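Local coordinates for protein imine reductase (Bacillus cereus, PDB 4D3D) that catalyses the NADPH-dependent, S-selective reduction of imines such as 2-methylpyrroline to the corresponding amine, at residues I133-V137 with P180-M184; V282-G286 with L299-F303. All blocks are in the same frame, centred on the assembly; numbering follows the deposited sequence.

Contact 1 of 2, residues I133-V137 with P180-M184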
ATOM      1  N   ILE B 133     -14.814   8.861 -26.470  1.00 20.14           N
ATOM      2  CA  ILE B 133     -14.556   9.314 -25.057  1.00 20.37           C
ATOM      3  C   ILE B 133     -14.285   8.060 -24.258  1.00 21.36           C
ATOM      4  O   ILE B 133     -15.022   7.042 -24.357  1.00 18.50           O
ATOM      5  CB  ILE B 133     -15.677  10.120 -24.482  1.00 22.65           C
ATOM      6  CG1 ILE B 133     -15.938  11.425 -25.230  1.00 26.22           C
ATOM      7  CG2 ILE B 133     -15.403  10.458 -23.039  1.00 24.01           C
ATOM      8  CD1 ILE B 133     -17.298  11.974 -24.850  1.00 31.25           C
ATOM      9  N   THR B 134     -13.154   8.067 -23.514  1.00 20.42           N
ATOM     10  CA  THR B 134     -12.824   6.956 -22.632  1.00 20.28           C
ATOM     11  C   THR B 134     -13.398   7.220 -21.291  1.00 17.23           C
ATOM     12  O   THR B 134     -13.159   8.275 -20.742  1.00 18.90           O
ATOM     13  CB  THR B 134     -11.289   6.755 -22.505  1.00 20.55           C
ATOM     14  OG1 THR B 134     -10.753   6.709 -23.821  1.00 23.69           O
ATOM     15  CG2 THR B 134     -10.913   5.429 -21.794  1.00 21.97           C
ATOM     16  N   GLY B 135     -14.072   6.236 -20.694  1.00 18.51           N
ATOM     17  CA  GLY B 135     -14.565   6.393 -19.339  1.00 19.13           C
ATOM     18  C   GLY B 135     -14.113   5.232 -18.420  1.00 20.06           C
ATOM     19  O   GLY B 135     -14.179   4.079 -18.809  1.00 23.78           O
ATOM     20  N   GLY B 136     -13.657   5.585 -17.224  1.00 21.10           N
ATOM     21  CA  GLY B 136     -13.207   4.680 -16.165  1.00 21.86           C
ATOM     22  C   GLY B 136     -14.130   4.830 -14.969  1.00 18.60           C
ATOM     23  O   GLY B 136     -13.948   5.717 -14.162  1.00 21.86           O
ATOM     24  N   VAL B 137     -15.175   3.995 -14.916  1.00 21.55           N
ATOM     25  CA  VAL B 137     -16.190   4.126 -13.857  1.00 23.17           C
ATOM     26  C   VAL B 137     -15.614   3.561 -12.552  1.00 26.01           C
ATOM     27  O   VAL B 137     -15.162   2.439 -12.526  1.00 28.35           O
ATOM     28  CB  VAL B 137     -17.495   3.416 -14.244  1.00 28.55           C
ATOM     29  CG1 VAL B 137     -18.560   3.580 -13.146  1.00 29.57           C
ATOM     30  CG2 VAL B 137     -18.034   3.958 -15.584  1.00 26.64           C
ATOM     31  N   PRO B 180      -6.681   9.662 -25.012  1.00 16.04           N
ATOM     32  CA  PRO B 180      -7.712   8.674 -24.679  1.00 15.81           C
ATOM     33  C   PRO B 180      -7.251   7.620 -23.635  1.00 15.78           C
ATOM     34  O   PRO B 180      -8.144   7.001 -23.019  1.00 17.74           O
ATOM     35  CB  PRO B 180      -7.966   7.953 -26.021  1.00 19.85           C
ATOM     36  CG  PRO B 180      -7.541   8.924 -27.068  1.00 20.40           C
ATOM     37  CD  PRO B 180      -6.383   9.663 -26.453  1.00 17.23           C
ATOM     38  N   GLY B 181      -5.939   7.360 -23.532  1.00 14.00           N
ATOM     39  CA  GLY B 181      -5.424   6.366 -22.582  1.00 15.20           C
ATOM     40  C   GLY B 181      -5.546   6.842 -21.123  1.00 15.95           C
ATOM     41  O   GLY B 181      -5.481   6.016 -20.211  1.00 15.40           O
ATOM     42  N   LEU B 182      -5.710   8.159 -20.872  1.00 16.62           N
ATOM     43  CA  LEU B 182      -5.605   8.656 -19.476  1.00 17.73           C
ATOM     44  C   LEU B 182      -6.661   8.212 -18.494  1.00 19.63           C
ATOM     45  O   LEU B 182      -6.340   7.901 -17.327  1.00 16.34           O
ATOM     46  CB  LEU B 182      -5.476  10.207 -19.433  1.00 20.33           C
ATOM     47  CG  LEU B 182      -4.265  10.798 -20.090  1.00 20.29           C
ATOM     48  CD1 LEU B 182      -4.431  12.299 -20.123  1.00 22.68           C
ATOM     49  CD2 LEU B 182      -2.966  10.477 -19.342  1.00 24.11           C
ATOM     50  N   ALA B 183      -7.923   8.085 -18.929  1.00 18.14           N
ATOM     51  CA  ALA B 183      -8.941   7.569 -18.075  1.00 18.60           C
ATOM     52  C   ALA B 183      -8.609   6.166 -17.575  1.00 16.71           C
ATOM     53  O   ALA B 183      -8.820   5.869 -16.368  1.00 17.76           O
ATOM     54  CB  ALA B 183     -10.276   7.558 -18.770  1.00 18.61           C
ATOM     55  N   MET B 184      -8.010   5.346 -18.423  1.00 14.82           N
ATOM     56  CA  MET B 184      -7.601   4.004 -18.007  1.00 17.33           C
ATOM     57  C   MET B 184      -6.301   4.048 -17.160  1.00 17.43           C
ATOM     58  O   MET B 184      -6.115   3.227 -16.240  1.00 19.07           O
ATOM     59  CB  MET B 184      -7.439   3.083 -19.211  1.00 20.01           C
ATOM     60  CG  MET B 184      -8.783   2.792 -19.975  1.00 25.55           C
ATOM     61  SD  MET B 184     -10.353   2.817 -19.021  1.00 46.16           S
ATOM     62  CE  MET B 184      -9.682   1.484 -18.300  1.00 15.99           C
TER
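The last residues of strand 131-137 run beside the turn that opens helix 182-210, with CA atoms 5.8 Å apart for Thr-134 and Pro-180 and 5.5 Å for Gly-136 and Ala-183. So close an approach depends on small residues. At Gly-136 a CB would point at the helix and sit tightly against Ala-183 O, so the missing side chain suits the site; Ala-183 offers just a methyl, whose CB lies 3.6 Å from Thr-134 O. Thr-134 uses both ends of its branched side chain. Its OG1 donates a hydrogen bond of 2.7 Å to Pro-180 O, though the position of OG1 is less certain, while its CG2 rests 3.8 Å from Ala-183 CB and 3.8 Å from Met-184 CG. The flexible Met-184 reaches across toward the strand, bringing SD to 4.0 Å from Gly-135 O. Ser-154 on the adjacent strand 149-155 adds a second polar tie, its OG hydrogen-bonding Ala-183 N. Here the Rossmann-type sheet meets the long helix leading into the C-terminal domain. The chemistry implies a helix start held by close van der Waals fit of small groups and by Thr-134, which gives the carbonyl of Pro-180 a hydrogen-bond partner.

Contact 2 of 2, residues V282-G286 with L299-F303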
ATOM      1  N   VAL B 282      13.571  -6.529  -5.077  1.00 14.01           N
ATOM      2  CA  VAL B 282      13.615  -5.164  -5.627  1.00 14.54           C
ATOM      3  C   VAL B 282      14.729  -4.359  -4.924  1.00 13.61           C
ATOM      4  O   VAL B 282      15.558  -3.687  -5.573  1.00 13.28           O
ATOM      5  CB  VAL B 282      12.263  -4.437  -5.534  1.00 14.14           C
ATOM      6  CG1 VAL B 282      12.404  -3.025  -6.029  1.00 15.86           C
ATOM      7  CG2 VAL B 282      11.187  -5.131  -6.365  1.00 15.47           C
ATOM      8  N   PHE B 283      14.685  -4.352  -3.585  1.00 13.37           N
ATOM      9  CA  PHE B 283      15.738  -3.667  -2.783  1.00 14.02           C
ATOM     10  C   PHE B 283      17.133  -4.165  -3.151  1.00 13.62           C
ATOM     11  O   PHE B 283      18.044  -3.341  -3.317  1.00 15.71           O
ATOM     12  CB  PHE B 283      15.501  -3.836  -1.296  1.00 12.93           C
ATOM     13  CG  PHE B 283      14.514  -2.809  -0.709  1.00 15.48           C
ATOM     14  CD1 PHE B 283      13.152  -2.948  -0.884  1.00 15.04           C
ATOM     15  CD2 PHE B 283      14.989  -1.732   0.003  1.00 15.03           C
ATOM     16  CE1 PHE B 283      12.312  -1.950  -0.431  1.00 16.08           C
ATOM     17  CE2 PHE B 283      14.116  -0.754   0.525  1.00 15.40           C
ATOM     18  CZ  PHE B 283      12.771  -0.913   0.305  1.00 16.79           C
ATOM     19  N   ARG B 284      17.299  -5.469  -3.260  1.00 14.47           N
ATOM     20  CA  ARG B 284      18.610  -6.028  -3.620  1.00 16.71           C
ATOM     21  C   ARG B 284      19.060  -5.607  -4.994  1.00 17.09           C
ATOM     22  O   ARG B 284      20.236  -5.273  -5.183  1.00 13.96           O
ATOM     23  CB  ARG B 284      18.647  -7.514  -3.451  1.00 18.25           C
ATOM     24  CG  ARG B 284      18.616  -7.964  -2.005  1.00 22.74           C
ATOM     25  CD  ARG B 284      19.001  -9.420  -1.745  1.00 28.25           C
ATOM     26  NE  ARG B 284      20.427  -9.666  -2.173  1.00 26.71           N
ATOM     27  CZ  ARG B 284      21.561  -9.434  -1.457  1.00 34.37           C
ATOM     28  NH1 ARG B 284      21.554  -8.931  -0.176  1.00 34.90           N
ATOM     29  NH2 ARG B 284      22.756  -9.730  -2.010  1.00 34.77           N
ATOM     30  N   ARG B 285      18.157  -5.540  -5.946  1.00 16.82           N
ATOM     31  CA  ARG B 285      18.519  -5.038  -7.246  1.00 17.81           C
ATOM     32  C   ARG B 285      18.955  -3.614  -7.227  1.00 15.39           C
ATOM     33  O   ARG B 285      19.878  -3.226  -7.908  1.00 18.94           O
ATOM     34  CB  ARG B 285      17.331  -5.274  -8.251  1.00 16.47           C
ATOM     35  CG  ARG B 285      17.136  -6.727  -8.575  1.00 21.60           C
ATOM     36  CD  ARG B 285      15.674  -7.065  -8.942  1.00 28.91           C
ATOM     37  NE  ARG B 285      15.299  -6.503 -10.150  1.00 30.81           N
ATOM     38  CZ  ARG B 285      14.023  -6.425 -10.617  1.00 27.76           C
ATOM     39  NH1 ARG B 285      12.867  -6.763  -9.896  1.00 27.30           N
ATOM     40  NH2 ARG B 285      13.945  -5.894 -11.775  1.00 27.30           N
ATOM     41  N   GLY B 286      18.333  -2.766  -6.429  1.00 13.59           N
ATOM     42  CA  GLY B 286      18.790  -1.399  -6.296  1.00 15.09           C
ATOM     43  C   GLY B 286      20.175  -1.285  -5.649  1.00 14.13           C
ATOM     44  O   GLY B 286      20.949  -0.419  -6.027  1.00 15.42           O
ATOM     45  N   LEU B 299      14.648   3.218  -6.042  1.00 15.04           N
ATOM     46  CA  LEU B 299      14.066   1.988  -6.613  1.00 14.62           C
ATOM     47  C   LEU B 299      13.109   2.200  -7.799  1.00 15.10           C
ATOM     48  O   LEU B 299      12.903   1.244  -8.574  1.00 16.57           O
ATOM     49  CB  LEU B 299      13.437   1.097  -5.561  1.00 14.03           C
ATOM     50  CG  LEU B 299      14.330   0.614  -4.402  1.00 13.61           C
ATOM     51  CD1 LEU B 299      13.571  -0.087  -3.319  1.00 17.76           C
ATOM     52  CD2 LEU B 299      15.452  -0.264  -4.959  1.00 14.26           C
ATOM     53  N   ILE B 300      12.689   3.416  -8.025  1.00 15.91           N
ATOM     54  CA  ILE B 300      11.909   3.687  -9.226  1.00 17.77           C
ATOM     55  C   ILE B 300      12.745   3.416 -10.482  1.00 18.73           C
ATOM     56  O   ILE B 300      12.229   3.017 -11.505  1.00 18.29           O
ATOM     57  CB  ILE B 300      11.271   5.070  -9.171  1.00 19.95           C
ATOM     58  CG1 ILE B 300      10.066   5.073 -10.136  1.00 19.38           C
ATOM     59  CG2 ILE B 300      12.249   6.108  -9.496  1.00 20.03           C
ATOM     60  CD1 ILE B 300       9.216   6.306 -10.095  1.00 21.70           C
ATOM     61  N   GLU B 301      14.066   3.501 -10.347  1.00 16.15           N
ATOM     62  CA  GLU B 301      14.949   3.143 -11.449  1.00 19.23           C
ATOM     63  C   GLU B 301      14.933   1.692 -11.773  1.00 17.91           C
ATOM     64  O   GLU B 301      15.100   1.339 -12.984  1.00 20.88           O
ATOM     65  CB  GLU B 301      16.404   3.594 -11.194  1.00 24.05           C
ATOM     66  CG  GLU B 301      16.511   5.086 -10.907  1.00 29.70           C
ATOM     67  CD  GLU B 301      15.894   6.039 -11.972  1.00 41.09           C
ATOM     68  OE1 GLU B 301      15.939   5.750 -13.168  1.00 42.53           O
ATOM     69  OE2 GLU B 301      15.365   7.101 -11.592  1.00 45.82           O
ATOM     70  N   ILE B 302      14.749   0.810 -10.782  1.00 15.34           N
ATOM     71  CA  ILE B 302      14.608  -0.571 -11.019  1.00 17.52           C
ATOM     72  C   ILE B 302      13.271  -0.856 -11.754  1.00 17.49           C
ATOM     73  O   ILE B 302      13.248  -1.668 -12.688  1.00 20.24           O
ATOM     74  CB  ILE B 302      14.688  -1.385  -9.704  1.00 18.90           C
ATOM     75  CG1 ILE B 302      16.084  -1.240  -9.083  1.00 20.58           C
ATOM     76  CG2 ILE B 302      14.314  -2.841  -9.928  1.00 22.33           C
ATOM     77  CD1 ILE B 302      17.197  -1.725  -9.981  1.00 24.27           C
ATOM     78  N   PHE B 303      12.181  -0.214 -11.318  1.00 17.18           N
ATOM     79  CA  PHE B 303      10.889  -0.430 -11.944  1.00 16.58           C
ATOM     80  C   PHE B 303      10.930   0.060 -13.417  1.00 22.41           C
ATOM     81  O   PHE B 303      10.305  -0.557 -14.288  1.00 19.26           O
ATOM     82  CB  PHE B 303       9.805   0.241 -11.164  1.00 16.18           C
ATOM     83  CG  PHE B 303       9.515  -0.378  -9.821  1.00 14.81           C
ATOM     84  CD1 PHE B 303       9.495  -1.750  -9.651  1.00 17.86           C
ATOM     85  CD2 PHE B 303       9.255   0.393  -8.695  1.00 15.51           C
ATOM     86  CE1 PHE B 303       9.210  -2.319  -8.442  1.00 18.46           C
ATOM     87  CE2 PHE B 303       8.979  -0.192  -7.450  1.00 17.99           C
ATOM     88  CZ  PHE B 303       8.909  -1.545  -7.330  1.00 17.09           C
TER
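Val-282, on helix 274-288, has its CG1 4.2 Å from Leu-299 CD1, 4.3 Å from Ile-302 CG2 and 4.0 Å from Phe-303 CZ; a compact branched residue can touch all three. The CA-to-CB bond of Phe-283 leads away, yet its flat ring receives Leu-299 CD1 in a CH-pi contact, 3.6 Å from the centroid and almost along the ring normal. These helices belong to the all-helical C-terminal domain, which in imine reductases interlocks with its dimer mate: Leu-199 of the second subunit packs on Val-282, Phe-283 and Leu-299, and Trp-195 of that subunit meets Phe-283 edge-to-face. Arg-285 is long enough to serve two purposes, laying a guanidinium face over Ile-302, with NH2 3.6 Å from CG2, while NH2 forms a salt bridge to Asp-272 of the second subunit. At Gly-286, any CB would clash with Leu-299 CD2, which instead lies 3.8 Å from Gly-286 CA, and Ile-302 CG1 comes within 3.8 Å of Gly-286 N.

Contact 1 closes before contact 2 opens along the chain; their centres are 30 Å apart and their nearest atoms about 16 Å. Helix 182-210 relates them across the dimer. Its start is fixed to the Rossmann-type domain in contact 1, while Trp-195, Leu-199 and His-203, further along the same helix of the second subunit, pack against contact 2. A bound o-acetaldehydyl-hexaethylene glycol lies about 12 Å from Gly-136 and one, not necessarily the same copy, about 9 Å from the Phe-283 side chain. Imine reductases typically place their active site between one subunit's N-terminal domain and the other's C-terminal domain; contact 1 lies where the N-terminal sheet meets the long helix, contact 2 at the dimer interface.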